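Local coordinates for protein NAD(FAD)-dependent dehydrogenase, NirB-family (N-terminal domain) (Clostridium acetobutylicum, PDB 3KLJ) that uses bound FAD to pass electrons from NADH to rubredoxin, feeding the reductases that remove dioxygen and other oxidants in an obligate anaerobe, at residues L178-P181 against D187-G190; I315-I320 against K364-S369; E321-S326 against K346-A351; V328-S331 against K336-V339. All blocks are in the same frame, centred on the assembly; numbering follows the deposited sequence. Where two conformers were deposited one is given.

Interaction 1 (L178-P181 against D187-G190); sequences LEYP and DRDG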
# COMPACT_ATOMS: atom_id res chain seq x y z
N LEU A 178 -2.53 -20.98 -0.22
CA LEU A 178 -1.22 -21.64 -0.15
C LEU A 178 -0.99 -22.26 1.23
O LEU A 178 -1.86 -22.19 2.11
CB LEU A 178 -0.08 -20.66 -0.49
CG LEU A 178 -0.12 -19.96 -1.86
CD1 LEU A 178 1.10 -19.06 -2.03
CD2 LEU A 178 -0.21 -20.96 -3.01
N GLU A 179 0.18 -22.88 1.41
CA GLU A 179 0.52 -23.58 2.65
C GLU A 179 0.89 -22.62 3.78
O GLU A 179 0.72 -22.95 4.95
CB GLU A 179 1.66 -24.58 2.42
CG GLU A 179 1.75 -25.67 3.50
CD GLU A 179 2.98 -26.55 3.37
OE1 GLU A 179 3.80 -26.30 2.47
OE2 GLU A 179 3.13 -27.50 4.18
N TYR A 180 1.40 -21.44 3.44
CA TYR A 180 1.92 -20.53 4.44
C TYR A 180 1.64 -19.07 4.08
O TYR A 180 1.53 -18.75 2.89
CB TYR A 180 3.43 -20.74 4.62
CG TYR A 180 4.22 -20.56 3.35
CD1 TYR A 180 4.38 -21.63 2.46
CD2 TYR A 180 4.79 -19.33 3.02
CE1 TYR A 180 5.08 -21.48 1.28
CE2 TYR A 180 5.50 -19.17 1.83
CZ TYR A 180 5.64 -20.25 0.97
OH TYR A 180 6.34 -20.10 -0.20
N PRO A 181 1.54 -18.19 5.08
CA PRO A 181 1.21 -16.80 4.72
C PRO A 181 2.45 -16.02 4.26
O PRO A 181 3.60 -16.46 4.48
CB PRO A 181 0.70 -16.23 6.04
CG PRO A 181 1.54 -16.96 7.09
CD PRO A 181 1.68 -18.36 6.54
N ASP A 187 10.15 -17.09 2.82
CA ASP A 187 10.18 -18.47 2.31
C ASP A 187 9.17 -19.32 3.07
O ASP A 187 8.48 -18.81 3.97
CB ASP A 187 11.60 -19.08 2.32
CG ASP A 187 12.20 -19.23 3.73
OD1 ASP A 187 13.11 -20.08 3.87
OD2 ASP A 187 11.80 -18.53 4.68
N ARG A 188 9.07 -20.60 2.72
CA ARG A 188 8.07 -21.47 3.33
C ARG A 188 8.27 -21.55 4.84
O ARG A 188 7.32 -21.37 5.61
CB ARG A 188 8.09 -22.87 2.70
CG ARG A 188 7.14 -23.84 3.37
CD ARG A 188 7.26 -25.25 2.77
NE ARG A 188 6.39 -26.19 3.47
CZ ARG A 188 6.75 -26.88 4.55
NH1 ARG A 188 7.97 -26.73 5.06
NH2 ARG A 188 5.88 -27.72 5.11
N ASP A 189 9.51 -21.82 5.25
CA ASP A 189 9.85 -22.00 6.67
C ASP A 189 9.61 -20.69 7.45
O ASP A 189 9.19 -20.72 8.60
CB ASP A 189 11.31 -22.46 6.82
CG ASP A 189 11.59 -23.83 6.17
OD1 ASP A 189 12.77 -24.15 5.95
OD2 ASP A 189 10.65 -24.60 5.87
N GLY A 190 9.88 -19.55 6.81
CA GLY A 190 9.60 -18.24 7.41
C GLY A 190 8.12 -18.05 7.67
O GLY A 190 7.71 -17.68 8.77

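Interaction 2 (I315-I320 against K364-S369); sequences ISCGDI and KAIDSS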
# COMPACT_ATOMS: atom_id res chain seq x y z
N ILE A 315 11.22 -7.82 8.50
CA ILE A 315 11.80 -7.10 7.38
C ILE A 315 12.22 -8.08 6.29
O ILE A 315 12.85 -9.11 6.56
CB ILE A 315 12.95 -6.08 7.75
CG1 ILE A 315 14.33 -6.63 7.46
CG2 ILE A 315 12.84 -5.53 9.20
CD1 ILE A 315 14.88 -6.16 6.16
N SER A 316 11.84 -7.76 5.06
CA SER A 316 12.09 -8.62 3.92
C SER A 316 12.72 -7.80 2.81
O SER A 316 12.26 -6.69 2.53
CB SER A 316 10.78 -9.27 3.44
OG SER A 316 11.03 -10.10 2.31
N CYS A 317 13.73 -8.38 2.17
CA CYS A 317 14.51 -7.65 1.16
C CYS A 317 14.84 -8.51 -0.05
O CYS A 317 15.33 -9.63 0.09
CB CYS A 317 15.80 -7.10 1.77
SG CYS A 317 16.75 -6.04 0.65
N GLY A 318 14.60 -7.95 -1.23
CA GLY A 318 14.91 -8.62 -2.48
C GLY A 318 13.89 -9.68 -2.83
O GLY A 318 12.96 -9.93 -2.06
N ASP A 319 14.08 -10.30 -3.99
CA ASP A 319 13.17 -11.31 -4.52
C ASP A 319 13.26 -12.63 -3.74
O ASP A 319 14.00 -13.54 -4.12
CB ASP A 319 13.44 -11.53 -6.02
CG ASP A 319 12.56 -12.62 -6.63
OD1 ASP A 319 11.35 -12.67 -6.32
OD2 ASP A 319 13.09 -13.42 -7.43
N ILE A 320 12.50 -12.72 -2.65
CA ILE A 320 12.42 -13.94 -1.84
C ILE A 320 11.60 -15.04 -2.55
O ILE A 320 12.01 -16.20 -2.57
CB ILE A 320 11.81 -13.68 -0.43
CG1 ILE A 320 12.68 -12.72 0.39
CG2 ILE A 320 11.61 -14.98 0.34
CD1 ILE A 320 13.90 -13.36 1.06
N LYS A 364 21.00 -3.37 4.33
CA LYS A 364 22.11 -2.50 3.93
C LYS A 364 23.13 -3.27 3.08
O LYS A 364 23.54 -2.79 2.03
CB LYS A 364 22.79 -1.89 5.16
CG LYS A 364 22.10 -0.63 5.71
CD LYS A 364 22.75 -0.14 6.99
CE LYS A 364 22.46 1.33 7.27
NZ LYS A 364 21.02 1.59 7.58
N ALA A 365 23.51 -4.46 3.55
CA ALA A 365 24.41 -5.35 2.81
C ALA A 365 23.91 -5.67 1.40
O ALA A 365 24.67 -5.59 0.44
CB ALA A 365 24.64 -6.64 3.59
N ILE A 366 22.63 -6.04 1.29
CA ILE A 366 21.98 -6.27 -0.00
C ILE A 366 22.00 -5.01 -0.86
O ILE A 366 22.49 -5.03 -2.00
CB ILE A 366 20.53 -6.78 0.17
CG1 ILE A 366 20.53 -8.19 0.76
CG2 ILE A 366 19.78 -6.76 -1.17
CD1 ILE A 366 19.24 -8.58 1.44
N ASP A 367 21.48 -3.91 -0.31
CA ASP A 367 21.35 -2.63 -1.02
C ASP A 367 22.69 -2.08 -1.49
O ASP A 367 22.81 -1.63 -2.63
CB ASP A 367 20.63 -1.59 -0.17
CG ASP A 367 19.12 -1.81 -0.11
OD1 ASP A 367 18.61 -2.77 -0.73
OD2 ASP A 367 18.44 -1.02 0.58
N SER A 368 23.70 -2.13 -0.61
CA SER A 368 25.05 -1.65 -0.94
C SER A 368 25.84 -2.69 -1.75
O SER A 368 26.96 -2.42 -2.19
CB SER A 368 25.82 -1.28 0.33
OG SER A 368 26.04 -2.43 1.14
N SER A 369 25.25 -3.87 -1.93
CA SER A 369 25.83 -4.96 -2.72
C SER A 369 27.20 -5.38 -2.20
O SER A 369 28.18 -5.48 -2.95
CB SER A 369 25.86 -4.59 -4.21
OG SER A 369 26.41 -5.64 -5.00

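Interaction 3 (E321-S326 against K346-A351); sequences ENNKPS and KIDAAA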
# COMPACT_ATOMS: atom_id res chain seq x y z
N GLU A 321 10.46 -14.66 -3.12
CA GLU A 321 9.50 -15.65 -3.63
C GLU A 321 10.05 -16.59 -4.71
O GLU A 321 9.82 -17.80 -4.65
CB GLU A 321 8.22 -14.96 -4.11
CG GLU A 321 7.09 -15.94 -4.43
CD GLU A 321 5.82 -15.26 -4.93
OE1 GLU A 321 4.78 -15.94 -4.98
OE2 GLU A 321 5.87 -14.06 -5.27
N ASN A 322 10.75 -16.04 -5.70
CA ASN A 322 11.25 -16.84 -6.82
C ASN A 322 12.78 -16.92 -6.88
O ASN A 322 13.36 -17.19 -7.94
CB ASN A 322 10.70 -16.31 -8.14
CG ASN A 322 9.18 -16.27 -8.18
OD1 ASN A 322 8.59 -15.29 -8.63
ND2 ASN A 322 8.54 -17.34 -7.70
N ASN A 323 13.43 -16.69 -5.74
CA ASN A 323 14.89 -16.67 -5.71
C ASN A 323 15.50 -18.02 -6.08
O ASN A 323 15.05 -19.07 -5.59
CB ASN A 323 15.41 -16.21 -4.36
CG ASN A 323 16.76 -15.51 -4.46
OD1 ASN A 323 17.78 -16.15 -4.72
ND2 ASN A 323 16.76 -14.20 -4.27
N LYS A 324 16.49 -17.98 -6.97
CA LYS A 324 17.33 -19.13 -7.28
C LYS A 324 18.73 -18.82 -6.76
O LYS A 324 19.60 -18.38 -7.53
CB LYS A 324 17.34 -19.42 -8.78
CG LYS A 324 16.01 -19.92 -9.34
CD LYS A 324 15.72 -21.38 -8.97
CE LYS A 324 16.40 -22.35 -9.93
NZ LYS A 324 15.78 -23.71 -9.89
N PRO A 325 18.97 -19.05 -5.46
CA PRO A 325 20.25 -18.71 -4.87
C PRO A 325 21.28 -19.82 -5.05
O PRO A 325 20.91 -20.98 -5.28
CB PRO A 325 19.92 -18.53 -3.39
CG PRO A 325 18.74 -19.40 -3.15
CD PRO A 325 18.06 -19.67 -4.47
N SER A 326 22.55 -19.46 -4.95
CA SER A 326 23.63 -20.43 -4.94
C SER A 326 23.74 -21.08 -3.57
O SER A 326 24.11 -22.26 -3.46
CB SER A 326 24.96 -19.78 -5.34
OG SER A 326 25.12 -18.52 -4.73
N LYS A 346 27.53 -12.51 -2.79
CA LYS A 346 26.68 -11.38 -2.45
C LYS A 346 25.38 -11.88 -1.83
O LYS A 346 24.91 -12.96 -2.16
CB LYS A 346 26.39 -10.55 -3.70
CG LYS A 346 27.66 -10.10 -4.42
CD LYS A 346 27.42 -8.88 -5.30
CE LYS A 346 28.74 -8.21 -5.64
NZ LYS A 346 28.54 -6.89 -6.31
N ILE A 347 24.83 -11.10 -0.90
CA ILE A 347 23.50 -11.40 -0.40
C ILE A 347 22.49 -10.79 -1.38
O ILE A 347 22.49 -9.57 -1.60
CB ILE A 347 23.26 -10.87 1.03
CG1 ILE A 347 24.34 -11.40 1.99
CG2 ILE A 347 21.87 -11.25 1.52
CD1 ILE A 347 24.28 -10.80 3.38
N ASP A 348 21.68 -11.65 -1.98
CA ASP A 348 20.69 -11.24 -2.98
C ASP A 348 19.32 -10.99 -2.35
O ASP A 348 18.57 -10.13 -2.81
CB ASP A 348 20.56 -12.31 -4.07
CG ASP A 348 19.65 -11.88 -5.22
OD1 ASP A 348 19.97 -10.88 -5.88
OD2 ASP A 348 18.63 -12.55 -5.46
N ALA A 349 19.00 -11.75 -1.31
CA ALA A 349 17.71 -11.64 -0.64
C ALA A 349 17.79 -12.14 0.78
O ALA A 349 18.57 -13.05 1.09
CB ALA A 349 16.63 -12.39 -1.41
N ALA A 350 16.99 -11.53 1.65
CA ALA A 350 16.96 -11.91 3.05
C ALA A 350 15.66 -11.47 3.69
O ALA A 350 15.07 -10.45 3.30
CB ALA A 350 18.13 -11.29 3.79
N ALA A 351 15.22 -12.23 4.69
CA ALA A 351 14.12 -11.82 5.54
C ALA A 351 14.41 -12.19 6.98
O ALA A 351 15.04 -13.22 7.26
CB ALA A 351 12.79 -12.46 5.06

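Interaction 4 (V328-S331 against K336-V339); sequences VFRS and KYIV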
# COMPACT_ATOMS: atom_id res chain seq x y z
N VAL A 328 21.86 -20.90 0.67
CA VAL A 328 20.84 -20.43 1.61
C VAL A 328 21.30 -20.69 3.03
O VAL A 328 21.64 -21.81 3.38
CB VAL A 328 19.48 -21.16 1.39
CG1 VAL A 328 18.46 -20.79 2.48
CG2 VAL A 328 18.91 -20.86 0.03
N PHE A 329 21.31 -19.64 3.85
CA PHE A 329 21.49 -19.79 5.29
C PHE A 329 20.20 -19.46 6.05
O PHE A 329 19.63 -18.38 5.89
CB PHE A 329 22.60 -18.88 5.81
CG PHE A 329 23.93 -19.13 5.17
CD1 PHE A 329 24.73 -20.18 5.60
CD2 PHE A 329 24.39 -18.30 4.16
CE1 PHE A 329 25.97 -20.40 5.02
CE2 PHE A 329 25.64 -18.53 3.57
CZ PHE A 329 26.43 -19.57 4.01
N ARG A 330 19.77 -20.40 6.89
CA ARG A 330 18.54 -20.26 7.65
C ARG A 330 18.84 -20.44 9.13
O ARG A 330 19.68 -21.26 9.50
CB ARG A 330 17.53 -21.30 7.16
CG ARG A 330 16.14 -21.21 7.75
CD ARG A 330 15.18 -22.18 7.06
NE ARG A 330 14.90 -21.80 5.67
CZ ARG A 330 15.42 -22.38 4.59
NH1 ARG A 330 16.27 -23.40 4.70
NH2 ARG A 330 15.09 -21.93 3.38
N SER A 331 18.15 -19.67 9.98
CA SER A 331 18.22 -19.85 11.42
C SER A 331 16.82 -19.72 12.02
O SER A 331 16.12 -18.74 11.76
CB SER A 331 19.15 -18.80 12.05
OG SER A 331 19.09 -18.85 13.47
N LYS A 336 13.20 -15.40 17.01
CA LYS A 336 13.51 -14.86 15.69
C LYS A 336 13.70 -15.91 14.59
O LYS A 336 14.02 -17.06 14.87
CB LYS A 336 14.71 -13.91 15.75
CG LYS A 336 16.05 -14.56 16.00
CD LYS A 336 17.18 -13.52 16.12
CE LYS A 336 17.21 -12.89 17.52
NZ LYS A 336 18.32 -11.92 17.68
N TYR A 337 13.47 -15.50 13.35
CA TYR A 337 13.70 -16.34 12.19
C TYR A 337 14.55 -15.53 11.23
O TYR A 337 14.30 -14.34 11.00
CB TYR A 337 12.38 -16.77 11.52
CG TYR A 337 12.60 -17.53 10.22
CD1 TYR A 337 12.82 -18.91 10.22
CD2 TYR A 337 12.65 -16.85 9.00
CE1 TYR A 337 13.05 -19.61 9.04
CE2 TYR A 337 12.88 -17.54 7.81
CZ TYR A 337 13.07 -18.92 7.83
OH TYR A 337 13.31 -19.60 6.66
N ILE A 338 15.58 -16.18 10.69
CA ILE A 338 16.47 -15.54 9.73
C ILE A 338 16.58 -16.42 8.50
O ILE A 338 16.77 -17.63 8.62
CB ILE A 338 17.89 -15.35 10.31
CG1 ILE A 338 17.83 -14.46 11.56
CG2 ILE A 338 18.85 -14.78 9.23
CD1 ILE A 338 19.06 -14.59 12.48
N VAL A 339 16.44 -15.81 7.33
CA VAL A 339 16.80 -16.49 6.08
C VAL A 339 17.62 -15.54 5.22
O VAL A 339 17.30 -14.35 5.08
CB VAL A 339 15.56 -17.11 5.33
CG1 VAL A 339 14.58 -16.04 4.85
CG2 VAL A 339 16.02 -17.99 4.18

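Interaction 1 (L178-P181 against D187-G190)
The start of helix 188-199 in the Rossmann-type NADH-binding domain is tied to the loop that leads into it: Glu179 and Tyr180, in the loop after strand 172-175, both take hold of Arg188, the first helical residue. Arg188 presents the side of its guanidinium, so that two nitrogens reach two carboxylate oxygens. NE meets Glu179 OE1 at 2.8 Å with a nearly straight N-H (172°), and NH2 meets Glu179 OE2 at 2.9 Å. The oxygens lie close to the guanidinium plane, yet the nitrogens stand above the carboxylate, because the two flat groups are turned 50° apart. The extended Arg188 chain crosses the CD1-CE1 side of the Tyr180 ring at about a right angle. The ring receives a CH-pi contact, with Arg188 CA 3.5 Å from its centroid and almost on the normal; CB sits over the same face, 3.6 Å from Tyr180 CE1. Turning a face of the ring to the helix start takes a chi1 of 57° at Tyr180, with CG between the backbone N and the carbonyl carbon. NH1 of Arg188 makes a longer salt bridge to Asp189 OD2, 3.5 Å away, which extends the charged network. Asp187 OD2 accepts from Gly190 N at 3.0 Å and is also bonded to Tyr337 in the C-terminal domain. An aspartate N-cap closing the first turn is a classic helix start, here in the beta-alpha-beta layout of a Rossmann fold.

Interaction 2 (I315-I320 against K364-S369)
Cys317 and Ile366 meet where the antiparallel sheet of the C-terminal reductase domain is flanked by helix 356-367, a small contact near the surface. The sulfur of Cys317 rests against two methyl branches of the isoleucine: SG lies 3.6 Å from Ile366 CG2 and also 3.6 Å from Ile366 CD1. The cysteine CB follows, 3.8 Å from Ile366 CD1. Swinging SG opposite the backbone N (chi1 -174°) sends it from the strand toward the helix, though Cys317 was modelled in two conformers and the sulfur distances are those of one of them, to that extent doubtful. Ile366 turns both branches, CG2 and the CD1 end of the other arm, to the same side of the sulfur, which faces the fork. At the rim, Asp367 OD1 approaches SG to 4.0 Å, a loose van der Waals neighbour.

One shell out, the strand residue is fixed by backbone bonding between Cys317 and Ala350 on the adjacent strand 346-353. The isoleucine also packs on Ile347 and Ala350 of that strand, so its side chain is wedged between helix and sheet across two neighbouring strands. Beyond the contact, the helix is finished off by a Schellman motif with Ser369 at positive phi (58°). Lys364 O takes two donors, both from Ser368: its backbone N, and its OG above the carbonyl plane. Ser369 OG is bonded to Lys346 NZ, and Ser369 N reaches back to Ile366 O at 3.0 Å.

Interaction 3 (E321-S326 against K346-A351)
Asn323 reaches across from the loop between strands 312-317 and 327-332 to Asp348 and Ala349, two residues that form a classic beta bulge where strand 346-353 faces Met341. The side chain leaves its backbone with CB directed at the strand, and CG lies opposite the backbone N (chi1 -151°), which carries the amide out over the bulge. CG comes within 3.6 Å of Asp348 OD2, and OD1 stays farther from the same oxygen, at 3.8 Å. The work is done by ND2. It gives a hydrogen to Asp348 OD2 at 2.8 Å, a bent bond (143°) that arrives on the anti side of the carboxylate, near its plane. The amide and carboxylate planes stand 63° apart. Asp348 OD2 has a second partner, a salt bridge to Lys343 NZ, so two donors hold one oxygen. ND2 has another acceptor too, Asp319 O, back along its own loop. The amide thus links this loop both to itself and to the bulge in the central strand of the sheet, while the side chain touches Met341 and Lys343 on the next strand. The last neighbour is the buried methyl of Ala349, whose CB is 3.4 Å from ND2.

Interaction 4 (V328-S331 against K336-V339)
Ser331 and Ile338 form the hydrogen-bonded pair of a beta hairpin, strands 327-332 and 337-343, at the outer end of the C-terminal domain's antiparallel sheet. Both backbone bonds are present: Ser331 N gives to Ile338 O at 2.8 Å, and Ile338 N returns the bond to Ser331 O, also at 2.8 Å and nearly straight (168°). The two carbonyls have CA-H neighbours as well, Arg330 CA at 3.3 Å from Ile338 O and Tyr337 CA at 3.4 Å from Ser331 O. Arg330 and Val339 are the non-hydrogen-bonded pair next along, their side chains on the face opposite those of Ser331 and Ile338.

Among the side chains, Tyr337 OH lies close to the guanidinium plane of Arg330 and accepts from its NE, through a bent N-H (138°). A turn at chi3 (-69°) brings NE round to that hydroxyl, whose stronger partner is Asp187. NE also forms a salt bridge with Asp189, and NH2 with Asp187, the stronger partner. Two carboxylates of the NADH-binding domain therefore hold this corner of the hairpin. Lys336 NZ is paired with Asp355, and Ser331 OG has a weak bond to Gln333. The arginine chain slides past the phenol, its CG 3.7 Å from Tyr337 CE1.

Overall arrangement
Interactions 2, 3 and 4 share the five-stranded antiparallel sheet of the C-terminal domain, whereas interaction 1 belongs to the NADH-binding domain. Strand 346-353 is common ground: Cys317 N reaches Ala350 O at 2.7 Å, joining interactions 2 and 3 (centres 9 Å apart), and Val339 N reaches Ala351 O at 3.0 Å, joining 3 and 4. Along the chain, 4 is nested inside 3 and 3 inside 2. Interaction 1 crosses the domain boundary to interaction 4, its centre 14 Å away, through Asp187 OD1 and Arg330 NH2, 2.8 Å apart; it also touches interaction 2, where Asp187 N packs on Ile320 CG2 at 3.6 Å. All four lie away from the FAD site.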